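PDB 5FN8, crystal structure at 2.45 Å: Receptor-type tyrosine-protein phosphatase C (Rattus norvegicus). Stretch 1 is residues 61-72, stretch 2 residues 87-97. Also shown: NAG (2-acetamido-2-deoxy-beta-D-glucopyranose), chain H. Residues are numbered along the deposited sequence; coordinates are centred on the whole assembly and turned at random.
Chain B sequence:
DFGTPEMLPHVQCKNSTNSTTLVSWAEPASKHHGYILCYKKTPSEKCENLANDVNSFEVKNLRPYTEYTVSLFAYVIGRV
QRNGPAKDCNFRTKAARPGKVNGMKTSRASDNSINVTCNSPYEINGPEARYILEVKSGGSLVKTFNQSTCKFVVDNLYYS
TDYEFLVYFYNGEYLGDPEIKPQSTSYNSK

Stretch 1 61-72: NLRPYTEYTVSL
Stretch 2, residues 87-97: KDCNFRTKAAR

Two stretches of one chain lie side by side as antiparallel strands, Glu 67 to Leu 72 against Cys 89 to Arg 92. Their N-to-C directions differ by 153° and their axes approach to 4.7 Å; together the stretches bury 910 Å². The strand residues have extended backbones, with phi from -81° to -152° and psi from 123° to 168°. The register pairs Glu 67 with Arg 92, Tyr 68 with Phe 91, Thr 69 with Asn 90 and Val 70 with Cys 89, at CA-CA distances of 4.2, 5.5, 4.5 and 5.1 Å.

Backbone polarity is satisfied in reciprocal pairs. Tyr 68 N donates to Phe 91 O at 2.8 Å, and Phe 91 N returns a bond to Tyr 68 O at 3.1 Å. Two residues on, Val 70 N reaches Cys 89 O and Cys 89 N reaches Val 70 O, both at 2.8 Å. All four are nearly straight. Three of these carbonyls, those of Phe 91, Tyr 68 and Cys 89, also receive CA-H...O contacts, such as Thr 69 CA to Cys 89 O at 3.3 Å.

Beyond the strands, the hydroxyl of Thr 93 takes over part of the pairing. With chi1 at p and CB directed toward stretch 1, Thr 93 OG1 donates to Arg 63 O at 2.5 Å and accepts from Thr 66 N at 3.0 Å; a threonine suits this place because one short side chain can both give and take. Thr 93 N donates to Thr 66 O at 3.0 Å, and Tyr 65 N donates to Lys 94 O, also at 3.0 Å. Tyr 65, in the loop before the strand, has positive phi and psi, 49° and 43°.

On the face carrying Tyr 68, Val 70, Cys 89 and Phe 91, the side chains are buried. Phe 91 (chi1 p, chi2 -86°) receives Tyr 68 CB over one ring face, 3.8 Å from its centroid, while Val 70 CG2 meets its edge at CE1, 3.2 Å away, and Leu 62 CD1 lies near its plane, 3.7 Å from CZ. The flat apolar ring thus fills space between smaller groups. The rings of Tyr 68 and Phe 91 are near parallel, at 17°, but slid apart with centroids separated by 5.4 Å. Tyr 68 (chi1 m) places its OH to accept from Arg 63 N at 2.9 Å, which serves that backbone donor.

The face of Glu 67, Thr 69, Asn 90 and Arg 92 is more polar. Arg 92, with chi1 and chi2 at t and chi3 at p, lays CD over the Tyr 65 ring, 3.9 Å from its centroid; this methylene packs on the aromatic, while NH1 reaches on to Glu 67 and a water. Glu 67 OE2 and Arg 92 NH1 form a long salt bridge at 3.8 Å, charge attraction without an N-H directed at the oxygen. A water supplies the directed link, donating to Glu 67 OE1 at 3.0 Å and accepting from Arg 92 NH1 at 2.8 Å.

Farther along, Pro 64 CB packs on Ala 96 CB at 3.6 Å, and Arg 97 N donates to NAG O7 at 3.0 Å.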

# COMPACT_ATOMS: atom_id res chain seq x y z
N ASN B 61 -11.83 -0.22 9.91
CA ASN B 61 -11.24 -0.33 8.56
C ASN B 61 -9.88 0.36 8.41
O ASN B 61 -9.59 0.94 7.35
CB ASN B 61 -12.25 0.12 7.48
CG ASN B 61 -13.62 -0.49 7.64
OD1 ASN B 61 -13.79 -1.72 7.67
ND2 ASN B 61 -14.63 0.35 7.78
N LEU B 62 -9.05 0.29 9.46
CA LEU B 62 -7.72 0.91 9.42
C LEU B 62 -6.72 -0.11 8.93
O LEU B 62 -7.05 -1.31 8.91
CB LEU B 62 -7.33 1.50 10.79
CG LEU B 62 -8.33 2.51 11.43
CD1 LEU B 62 -7.86 2.94 12.79
CD2 LEU B 62 -8.53 3.75 10.56
N ARG B 63 -5.54 0.32 8.47
CA ARG B 63 -4.52 -0.64 8.02
C ARG B 63 -3.71 -1.10 9.24
O ARG B 63 -3.44 -0.29 10.13
CB ARG B 63 -3.54 -0.03 6.98
CG ARG B 63 -4.15 0.92 5.93
CD ARG B 63 -4.65 0.28 4.63
NE ARG B 63 -4.62 1.27 3.54
CZ ARG B 63 -5.61 2.13 3.24
NH1 ARG B 63 -6.75 2.10 3.92
NH2 ARG B 63 -5.46 3.00 2.25
N PRO B 64 -3.22 -2.37 9.28
CA PRO B 64 -2.39 -2.81 10.42
C PRO B 64 -1.04 -2.12 10.44
O PRO B 64 -0.54 -1.67 9.40
CB PRO B 64 -2.28 -4.31 10.21
CG PRO B 64 -3.45 -4.67 9.32
CD PRO B 64 -3.48 -3.51 8.37
N TYR B 65 -0.49 -1.97 11.66
CA TYR B 65 0.80 -1.35 11.97
C TYR B 65 1.02 0.03 11.30
O TYR B 65 2.08 0.34 10.75
CB TYR B 65 1.96 -2.37 11.75
CG TYR B 65 3.17 -2.04 12.59
CD1 TYR B 65 3.18 -2.25 13.97
CD2 TYR B 65 4.30 -1.44 12.02
CE1 TYR B 65 4.26 -1.87 14.76
CE2 TYR B 65 5.41 -1.10 12.79
CZ TYR B 65 5.39 -1.31 14.16
OH TYR B 65 6.48 -0.99 14.93
N THR B 66 -0.03 0.86 11.32
CA THR B 66 -0.01 2.19 10.73
C THR B 66 -0.23 3.22 11.83
O THR B 66 -1.06 3.03 12.71
CB THR B 66 -1.02 2.27 9.56
OG1 THR B 66 -0.64 1.33 8.56
CG2 THR B 66 -1.08 3.64 8.90
N GLU B 67 0.57 4.29 11.79
CA GLU B 67 0.45 5.45 12.68
C GLU B 67 -0.66 6.34 12.15
O GLU B 67 -0.71 6.63 10.95
CB GLU B 67 1.76 6.24 12.70
CG GLU B 67 2.29 6.49 14.10
CD GLU B 67 3.54 5.71 14.45
OE1 GLU B 67 4.48 5.69 13.62
OE2 GLU B 67 3.61 5.16 15.57
N TYR B 68 -1.56 6.77 13.05
CA TYR B 68 -2.66 7.65 12.73
C TYR B 68 -2.77 8.80 13.71
O TYR B 68 -2.30 8.71 14.85
CB TYR B 68 -3.99 6.91 12.77
CG TYR B 68 -4.22 5.92 11.66
CD1 TYR B 68 -4.80 6.31 10.46
CD2 TYR B 68 -3.94 4.57 11.85
CE1 TYR B 68 -5.05 5.39 9.45
CE2 TYR B 68 -4.21 3.63 10.86
CZ TYR B 68 -4.73 4.05 9.65
OH TYR B 68 -5.01 3.13 8.69
N THR B 69 -3.46 9.85 13.29
CA THR B 69 -3.74 10.99 14.16
C THR B 69 -5.19 11.33 14.07
O THR B 69 -5.74 11.31 12.97
CB THR B 69 -2.74 12.13 14.00
OG1 THR B 69 -3.21 13.19 14.82
CG2 THR B 69 -2.60 12.60 12.58
N VAL B 70 -5.83 11.53 15.25
CA VAL B 70 -7.26 11.83 15.42
C VAL B 70 -7.42 13.17 16.08
O VAL B 70 -6.58 13.56 16.89
CB VAL B 70 -8.03 10.80 16.30
CG1 VAL B 70 -9.51 10.71 15.93
CG2 VAL B 70 -7.41 9.45 16.26
N SER B 71 -8.57 13.81 15.82
CA SER B 71 -9.05 15.06 16.41
C SER B 71 -10.58 15.07 16.41
O SER B 71 -11.23 14.50 15.53
CB SER B 71 -8.47 16.29 15.73
OG SER B 71 -8.60 16.25 14.33
N LEU B 72 -11.16 15.65 17.47
CA LEU B 72 -12.62 15.77 17.58
C LEU B 72 -13.07 17.16 17.65
O LEU B 72 -12.41 17.99 18.26
CB LEU B 72 -13.20 14.96 18.73
CG LEU B 72 -13.67 13.62 18.25
CD1 LEU B 72 -12.75 12.54 18.68
CD2 LEU B 72 -15.12 13.40 18.54
N LYS B 87 -4.77 19.19 21.71
CA LYS B 87 -3.73 18.49 20.97
C LYS B 87 -4.33 17.34 20.17
O LYS B 87 -5.37 16.78 20.56
CB LYS B 87 -2.65 17.96 21.93
CG LYS B 87 -1.91 19.05 22.72
CD LYS B 87 -1.09 18.46 23.89
CE LYS B 87 -0.72 19.49 24.94
NZ LYS B 87 0.05 18.90 26.07
N ASP B 88 -3.68 17.00 19.04
CA ASP B 88 -4.06 15.87 18.20
C ASP B 88 -3.69 14.61 18.96
O ASP B 88 -2.69 14.61 19.70
CB ASP B 88 -3.31 15.89 16.87
CG ASP B 88 -3.91 16.78 15.80
OD1 ASP B 88 -5.12 17.06 15.88
OD2 ASP B 88 -3.18 17.17 14.87
N CYS B 89 -4.50 13.56 18.82
CA CYS B 89 -4.24 12.32 19.50
C CYS B 89 -3.62 11.30 18.54
O CYS B 89 -4.17 11.05 17.47
CB CYS B 89 -5.50 11.79 20.18
SG CYS B 89 -5.17 10.46 21.36
N ASN B 90 -2.44 10.79 18.89
CA ASN B 90 -1.70 9.85 18.04
C ASN B 90 -1.78 8.43 18.56
O ASN B 90 -1.71 8.20 19.77
CB ASN B 90 -0.23 10.26 17.89
CG ASN B 90 -0.05 11.72 17.57
OD1 ASN B 90 -0.31 12.18 16.45
ND2 ASN B 90 0.31 12.49 18.58
N PHE B 91 -1.96 7.49 17.64
CA PHE B 91 -2.02 6.06 17.92
C PHE B 91 -1.44 5.26 16.74
O PHE B 91 -1.18 5.81 15.66
CB PHE B 91 -3.47 5.62 18.29
CG PHE B 91 -4.42 5.55 17.11
CD1 PHE B 91 -5.11 6.69 16.69
CD2 PHE B 91 -4.62 4.36 16.42
CE1 PHE B 91 -5.99 6.63 15.60
CE2 PHE B 91 -5.45 4.31 15.31
CZ PHE B 91 -6.14 5.44 14.91
N ARG B 92 -1.22 3.98 16.97
CA ARG B 92 -0.73 3.04 15.97
C ARG B 92 -1.54 1.79 16.08
O ARG B 92 -1.73 1.29 17.18
CB ARG B 92 0.78 2.75 16.10
CG ARG B 92 1.35 2.05 14.81
CD ARG B 92 2.81 1.64 14.88
NE ARG B 92 3.05 0.96 16.15
CZ ARG B 92 4.18 1.05 16.85
NH1 ARG B 92 5.21 1.76 16.39
NH2 ARG B 92 4.30 0.42 18.01
N THR B 93 -2.06 1.29 14.95
CA THR B 93 -2.79 0.03 14.94
C THR B 93 -1.76 -1.12 15.24
O THR B 93 -0.54 -0.99 15.00
CB THR B 93 -3.57 -0.16 13.64
OG1 THR B 93 -2.72 0.15 12.53
CG2 THR B 93 -4.84 0.67 13.60
N LYS B 94 -2.27 -2.20 15.83
CA LYS B 94 -1.44 -3.35 16.15
C LYS B 94 -1.04 -4.06 14.84
O LYS B 94 -1.66 -3.81 13.78
CB LYS B 94 -2.17 -4.30 17.14
CG LYS B 94 -2.62 -3.65 18.46
CD LYS B 94 -1.45 -3.22 19.37
CE LYS B 94 -1.84 -2.18 20.39
NZ LYS B 94 -1.16 -0.85 20.16
N ALA B 95 0.02 -4.90 14.90
CA ALA B 95 0.48 -5.67 13.77
C ALA B 95 -0.51 -6.79 13.43
O ALA B 95 -1.31 -7.21 14.28
CB ALA B 95 1.86 -6.25 14.05
N ALA B 96 -0.47 -7.24 12.19
CA ALA B 96 -1.30 -8.36 11.76
C ALA B 96 -0.43 -9.37 10.98
O ALA B 96 0.77 -9.13 10.76
CB ALA B 96 -2.45 -7.85 10.89
N ARG B 97 -1.01 -10.52 10.57
CA ARG B 97 -0.31 -11.52 9.77
C ARG B 97 -0.02 -10.87 8.42
O ARG B 97 -0.89 -10.20 7.86
CB ARG B 97 -1.17 -12.76 9.54
CG ARG B 97 -1.45 -13.56 10.80
CD ARG B 97 -2.35 -14.73 10.49
NE ARG B 97 -1.56 -15.90 10.07
CZ ARG B 97 -1.62 -16.49 8.88
NH1 ARG B 97 -2.44 -16.03 7.94
NH2 ARG B 97 -0.86 -17.54 8.62
C1 NAG H . -6.88 -8.99 13.18
C2 NAG H . -6.43 -10.25 12.43
C3 NAG H . -7.52 -11.32 12.53
C4 NAG H . -7.84 -11.61 14.00
C5 NAG H . -8.21 -10.32 14.73
C6 NAG H . -8.37 -10.50 16.22
C7 NAG H . -4.82 -10.48 10.57
C8 NAG H . -4.63 -10.36 9.08
N2 NAG H . -6.02 -10.06 11.05
O3 NAG H . -7.07 -12.52 11.90
O4 NAG H . -8.92 -12.54 14.10
O5 NAG H . -7.17 -9.34 14.54
O6 NAG H . -7.29 -11.23 16.80
O7 NAG H . -3.93 -10.91 11.30
O HOH W 1 5.50 2.86 13.84